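Local coordinates for ulvan Lyase-PL25 (Pseudoalteromonas sp. PLSV, PDB 5UAM), which cleaves ulvan, the sulfated rhamnose and uronic acid polysaccharide of green seaweed cell walls, as a lyase of family PL25, at residues Gln314-Ile319 and Thr368-Ile373; Asn306-Leu311 and Arg362-Val367. One frame throughout, in Å; residues are numbered along the deposited sequence.

Contact 1 of 2, residues Gln314-Ile319 and Thr368-Ile373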
loop_
_atom_site.group_PDB
_atom_site.type_symbol
_atom_site.label_atom_id
_atom_site.label_comp_id
_atom_site.label_asym_id
_atom_site.label_seq_id
_atom_site.Cartn_x
_atom_site.Cartn_y
_atom_site.Cartn_z
ATOM N N GLN A 314 4.991 19.813 11.987
ATOM C CA GLN A 314 6.330 20.125 12.448
ATOM C C GLN A 314 7.394 19.277 11.770
ATOM O O GLN A 314 8.575 19.391 12.116
ATOM C CB GLN A 314 6.418 19.950 13.960
ATOM C CG GLN A 314 5.567 20.931 14.735
ATOM C CD GLN A 314 5.833 20.881 16.217
ATOM O OE1 GLN A 314 6.898 20.449 16.657
ATOM N NE2 GLN A 314 4.881 21.351 16.995
ATOM N N GLY A 315 7.013 18.463 10.797
ATOM C CA GLY A 315 7.962 17.613 10.114
ATOM C C GLY A 315 8.261 16.308 10.806
ATOM O O GLY A 315 9.150 15.579 10.356
ATOM N N GLN A 316 7.540 15.980 11.869
ATOM C CA GLN A 316 7.864 14.805 12.662
ATOM C C GLN A 316 7.074 13.607 12.147
ATOM O O GLN A 316 5.885 13.736 11.843
ATOM C CB GLN A 316 7.475 15.043 14.114
ATOM C CG GLN A 316 8.113 16.293 14.724
ATOM C CD GLN A 316 7.626 16.657 16.124
ATOM O OE1 GLN A 316 8.433 16.962 17.005
ATOM N NE2 GLN A 316 6.323 16.691 16.311
ATOM N N PRO A 317 7.694 12.433 12.027
ATOM C CA PRO A 317 6.972 11.275 11.491
ATOM C C PRO A 317 6.026 10.620 12.482
ATOM O O PRO A 317 6.330 10.442 13.664
ATOM C CB PRO A 317 8.091 10.308 11.104
ATOM C CG PRO A 317 9.190 10.644 12.035
ATOM C CD PRO A 317 9.138 12.153 12.158
ATOM N N HIS A 318 4.880 10.230 11.935
ATOM C CA HIS A 318 3.886 9.373 12.549
ATOM C C HIS A 318 3.791 8.101 11.720
ATOM O O HIS A 318 3.961 8.115 10.489
ATOM C CB HIS A 318 2.535 10.068 12.526
ATOM C CG HIS A 318 2.459 11.271 13.397
ATOM N ND1 HIS A 318 1.553 11.376 14.428
ATOM C CD2 HIS A 318 3.173 12.422 13.400
ATOM C CE1 HIS A 318 1.712 12.541 15.028
ATOM N NE2 HIS A 318 2.681 13.199 14.416
ATOM N N ILE A 319 3.501 7.000 12.401
ATOM C CA ILE A 319 3.505 5.675 11.792
ATOM C C ILE A 319 2.268 4.912 12.241
ATOM O O ILE A 319 1.949 4.878 13.436
ATOM C CB ILE A 319 4.767 4.900 12.202
ATOM C CG1 ILE A 319 6.030 5.608 11.687
ATOM C CG2 ILE A 319 4.724 3.465 11.687
ATOM C CD1 ILE A 319 7.323 4.992 12.187
ATOM N N THR A 368 -2.172 16.709 11.407
ATOM C CA THR A 368 -1.909 18.126 11.220
ATOM C C THR A 368 -0.941 18.536 12.317
ATOM O O THR A 368 0.257 18.248 12.218
ATOM C CB THR A 368 -3.227 18.910 11.201
ATOM O OG1 THR A 368 -3.939 18.663 12.421
ATOM C CG2 THR A 368 -4.094 18.473 10.024
ATOM N N ASP A 369 -1.402 19.216 13.364
ATOM C CA ASP A 369 -0.585 19.379 14.555
ATOM C C ASP A 369 -0.194 17.998 15.071
ATOM O O ASP A 369 -0.927 17.030 14.862
ATOM C CB ASP A 369 -1.378 20.077 15.663
ATOM C CG ASP A 369 -2.070 21.327 15.187
ATOM O OD1 ASP A 369 -1.370 22.334 14.945
ATOM O OD2 ASP A 369 -3.314 21.292 15.037
ATOM N N PRO A 370 0.933 17.892 15.776
ATOM C CA PRO A 370 1.372 16.574 16.276
ATOM C C PRO A 370 0.347 15.864 17.138
ATOM O O PRO A 370 0.372 14.626 17.218
ATOM C CB PRO A 370 2.630 16.910 17.076
ATOM C CG PRO A 370 3.150 18.160 16.445
ATOM C CD PRO A 370 1.939 18.938 16.044
ATOM N N GLU A 371 -0.537 16.601 17.801
ATOM C CA GLU A 371 -1.504 15.985 18.694
ATOM C C GLU A 371 -2.769 15.529 17.984
ATOM O O GLU A 371 -3.518 14.730 18.560
ATOM C CB GLU A 371 -1.918 16.975 19.789
ATOM C CG GLU A 371 -0.776 17.412 20.711
ATOM C CD GLU A 371 0.161 18.444 20.078
ATOM O OE1 GLU A 371 1.323 18.535 20.529
ATOM O OE2 GLU A 371 -0.258 19.163 19.138
ATOM N N ASN A 372 -3.007 15.986 16.752
ATOM C CA ASN A 372 -4.292 15.839 16.067
ATOM C C ASN A 372 -4.125 14.832 14.936
ATOM O O ASN A 372 -3.533 15.142 13.892
ATOM C CB ASN A 372 -4.754 17.193 15.528
ATOM C CG ASN A 372 -6.094 17.119 14.801
ATOM O OD1 ASN A 372 -6.443 16.096 14.210
ATOM N ND2 ASN A 372 -6.843 18.218 14.833
ATOM N N ILE A 373 -4.644 13.622 15.144
ATOM C CA ILE A 373 -4.545 12.533 14.181
ATOM C C ILE A 373 -5.932 11.961 13.928
ATOM O O ILE A 373 -6.691 11.734 14.871
ATOM C CB ILE A 373 -3.633 11.438 14.755
ATOM C CG1 ILE A 373 -2.252 12.010 15.102
ATOM C CG2 ILE A 373 -3.524 10.270 13.796
ATOM C CD1 ILE A 373 -1.753 11.554 16.444
#

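Contact 2 of 2, residues Asn306-Leu311 and Arg362-Val367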
loop_
_atom_site.group_PDB
_atom_site.type_symbol
_atom_site.label_atom_id
_atom_site.label_comp_id
_atom_site.label_asym_id
_atom_site.label_seq_id
_atom_site.Cartn_x
_atom_site.Cartn_y
_atom_site.Cartn_z
ATOM N N ASN A 306 2.600 -4.249 8.167
ATOM C CA ASN A 306 2.941 -2.847 8.051
ATOM C C ASN A 306 1.740 -1.997 7.631
ATOM O O ASN A 306 0.768 -2.469 7.015
ATOM C CB ASN A 306 4.097 -2.677 7.069
ATOM C CG ASN A 306 4.822 -1.392 7.250
ATOM O OD1 ASN A 306 4.920 -0.870 8.346
ATOM N ND2 ASN A 306 5.356 -0.870 6.152
ATOM N N GLY A 307 1.822 -0.719 7.981
ATOM C CA GLY A 307 0.819 0.269 7.651
ATOM C C GLY A 307 1.412 1.347 6.781
ATOM O O GLY A 307 1.806 1.050 5.660
ATOM N N SER A 308 1.478 2.583 7.264
ATOM C CA SER A 308 1.886 3.721 6.452
ATOM C C SER A 308 2.508 4.757 7.374
ATOM O O SER A 308 2.503 4.618 8.597
ATOM C CB SER A 308 0.685 4.323 5.732
ATOM O OG SER A 308 -0.281 4.690 6.722
ATOM N N THR A 309 3.052 5.810 6.772
ATOM C CA THR A 309 3.701 6.869 7.538
ATOM C C THR A 309 3.444 8.219 6.882
ATOM O O THR A 309 3.391 8.330 5.660
ATOM C CB THR A 309 5.214 6.578 7.708
ATOM O OG1 THR A 309 5.844 7.619 8.460
ATOM C CG2 THR A 309 5.919 6.464 6.380
ATOM N N HIS A 310 3.302 9.246 7.726
ATOM C CA HIS A 310 3.059 10.613 7.287
ATOM C C HIS A 310 3.689 11.566 8.286
ATOM O O HIS A 310 3.770 11.270 9.488
ATOM C CB HIS A 310 1.548 10.933 7.238
ATOM C CG HIS A 310 0.764 10.006 6.374
ATOM N ND1 HIS A 310 0.813 10.067 5.001
ATOM C CD2 HIS A 310 -0.083 9.001 6.689
ATOM C CE1 HIS A 310 0.027 9.121 4.504
ATOM N NE2 HIS A 310 -0.533 8.472 5.506
ATOM N N LEU A 311 4.133 12.722 7.787
ATOM C CA LEU A 311 4.712 13.739 8.655
ATOM C C LEU A 311 3.659 14.717 9.147
ATOM O O LEU A 311 2.757 15.104 8.400
ATOM C CB LEU A 311 5.767 14.548 7.911
ATOM C CG LEU A 311 6.930 13.759 7.323
ATOM C CD1 LEU A 311 7.949 14.695 6.712
ATOM C CD2 LEU A 311 7.600 12.878 8.368
ATOM N N ARG A 362 -7.599 -2.135 10.005
ATOM C CA ARG A 362 -6.649 -1.514 9.093
ATOM C C ARG A 362 -7.073 -0.069 8.898
ATOM O O ARG A 362 -8.253 0.253 9.009
ATOM C CB ARG A 362 -6.643 -2.210 7.719
ATOM C CG ARG A 362 -6.177 -3.648 7.749
ATOM C CD ARG A 362 -4.696 -3.769 8.075
ATOM N NE ARG A 362 -4.283 -5.162 7.985
ATOM C CZ ARG A 362 -4.222 -6.007 9.013
ATOM N NH1 ARG A 362 -4.556 -5.615 10.236
ATOM N NH2 ARG A 362 -3.851 -7.258 8.807
ATOM N N GLY A 363 -6.140 0.811 8.570
ATOM C CA GLY A 363 -6.548 2.179 8.317
ATOM C C GLY A 363 -5.363 3.029 7.926
ATOM O O GLY A 363 -4.226 2.720 8.267
ATOM N N ASP A 364 -5.654 4.102 7.216
ATOM C CA ASP A 364 -4.682 5.160 6.952
ATOM C C ASP A 364 -5.102 6.380 7.757
ATOM O O ASP A 364 -6.232 6.473 8.259
ATOM C CB ASP A 364 -4.619 5.472 5.450
ATOM C CG ASP A 364 -3.351 6.203 5.009
ATOM O OD1 ASP A 364 -2.402 6.384 5.813
ATOM O OD2 ASP A 364 -3.296 6.571 3.814
ATOM N N PHE A 365 -4.183 7.334 7.915
ATOM C CA PHE A 365 -4.452 8.460 8.790
ATOM C C PHE A 365 -3.938 9.745 8.173
ATOM O O PHE A 365 -3.107 9.748 7.262
ATOM C CB PHE A 365 -3.818 8.275 10.183
ATOM C CG PHE A 365 -2.305 8.285 10.162
ATOM C CD1 PHE A 365 -1.585 7.139 9.890
ATOM C CD2 PHE A 365 -1.611 9.464 10.401
ATOM C CE1 PHE A 365 -0.181 7.188 9.875
ATOM C CE2 PHE A 365 -0.243 9.499 10.375
ATOM C CZ PHE A 365 0.464 8.371 10.124
ATOM N N MET A 366 -4.467 10.843 8.685
ATOM C CA MET A 366 -4.012 12.193 8.398
ATOM C C MET A 366 -3.622 12.845 9.714
ATOM O O MET A 366 -4.266 12.606 10.739
ATOM C CB MET A 366 -5.141 12.999 7.764
ATOM C CG MET A 366 -5.612 12.442 6.432
ATOM S SD MET A 366 -6.898 13.438 5.686
ATOM C CE MET A 366 -8.017 13.656 7.064
ATOM N N VAL A 367 -2.595 13.669 9.684
ATOM C CA VAL A 367 -2.114 14.348 10.875
ATOM C C VAL A 367 -1.809 15.789 10.511
ATOM O O VAL A 367 -1.285 16.072 9.427
ATOM C CB VAL A 367 -0.886 13.630 11.468
ATOM C CG1 VAL A 367 0.199 13.425 10.414
ATOM C CG2 VAL A 367 -0.360 14.382 12.664
HETATM O O HOH W 1 -1.748 2.237 7.370
HETATM O O HOH W 2 0.797 17.394 8.225
#

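Contact 1 of 2, residues Gln314-Ile319 and Thr368-Ile373
Pro370 carries most of this contact: its ring meets Gln314 and Gln316, and its carbonyl meets His318. It is the second residue of a type I beta turn, Asp369 to Asn372. The turn is closed by a hydrogen bond from Asn372 N to Asp369 O, 3.0 Å long. A second backbone bond, from Thr368 N to Asn372 O (3.2 Å), joins the residue before the turn to its last residue. The proline ring meets two amide ends. NE2 of Gln314 lies 3.7 Å from Pro370 CG, the extended glutamine chain crossing the ring at about a right angle. NE2 of Gln316 comes to 3.5 Å from Pro370 CG and also approaches CB. Both are van der Waals contacts. The carbonyl of Pro370 faces His318. Its O lies 3.3 Å from His318 CE1, at the edge of the imidazole and in its plane. No hydrogen-bond partner for this buried oxygen appears in the model, so the polar C-H edge probably offers it some compensation. Chi1 of -67° sets His318 CG anti to the carbonyl carbon, beside the backbone N. The ring nitrogens are tied from outside, NE2 to Asp312 OD2 and ND1 to His339 NE2. This would fix the rotation of the ring. Ile373 ends the contact, with CD1 3.9 Å from His318 CE1 and CG1 3.9 Å from His318 ND1. In the propeller, 368-373 connects strand 362-367 to strand 373-381 in one blade, while 314-319 leads into strand 317-324 of the preceding blade. Strand 336-342 packs on Pro370, His318 and Ile373 through Arg341 and His339, and Phe365 and Val367 of strand 362-367 also touch His318 and Ile373.

Contact 2 of 2, residues Asn306-Leu311 and Arg362-Val367
His310 meets Phe365 in a T-shaped stack: the imidazole edge points at the phenyl face, with planes at 81° and centroids 4.8 Å apart. CD2 does the touching. It sits over the face, offset toward the rim, 3.5 Å from Phe365 CZ. The neighbouring ring atom, NE2, is held by Asp364. His310 NE2 donates to Asp364 OD1 over 2.8 Å, at 162°. The acceptor lies in the ring plane, and OD1 is met on its syn side, somewhat out of the carboxylate plane. Ser308 OG donates to the same OD1 at 2.9 Å, from above the carboxylate plane. Chi1 of -161° places Asp364 CG anti to the backbone N, and from there OD1 reaches both His310 and Ser308. OD1 also takes a weak bond from Phe365 N. The two strands run nearly parallel, and waters bridge them. One joins Ser308 OG to Gly363 O, the other Leu311 O to Val367 O. These are the first strands of adjacent propeller blades. An alanine in place of Asp364 would probably leave His310 NE2 and Ser308 OG without their shared acceptor and the imidazole freer to turn. OD2 binds Phe418 N, so both carboxylate oxygens are engaged. The nearby negative charge is likely to favour a protonated, positively charged His310, and Asp364 is likely to stay ionised.

How the contacts relate
From the N terminus the chain first passes 306-311, then turns into 314-319 on the next strand of the same blade. It completes that blade through strands 336-342 and 347-352 and enters the following one at 362-367. Here contact 2 closes its loop. The chain then turns through 368-373, and contact 1 closes. The segments alternate, so the two closures cross. Both tie one blade to the next: contact 2 between the first strands, nearer the centre of the chain, and contact 1 farther out, at the turns that follow. Their centres are about 11 Å apart. Within the earlier blade, His318 N pairs with His310 O, and His318 O with Thr309 OG1.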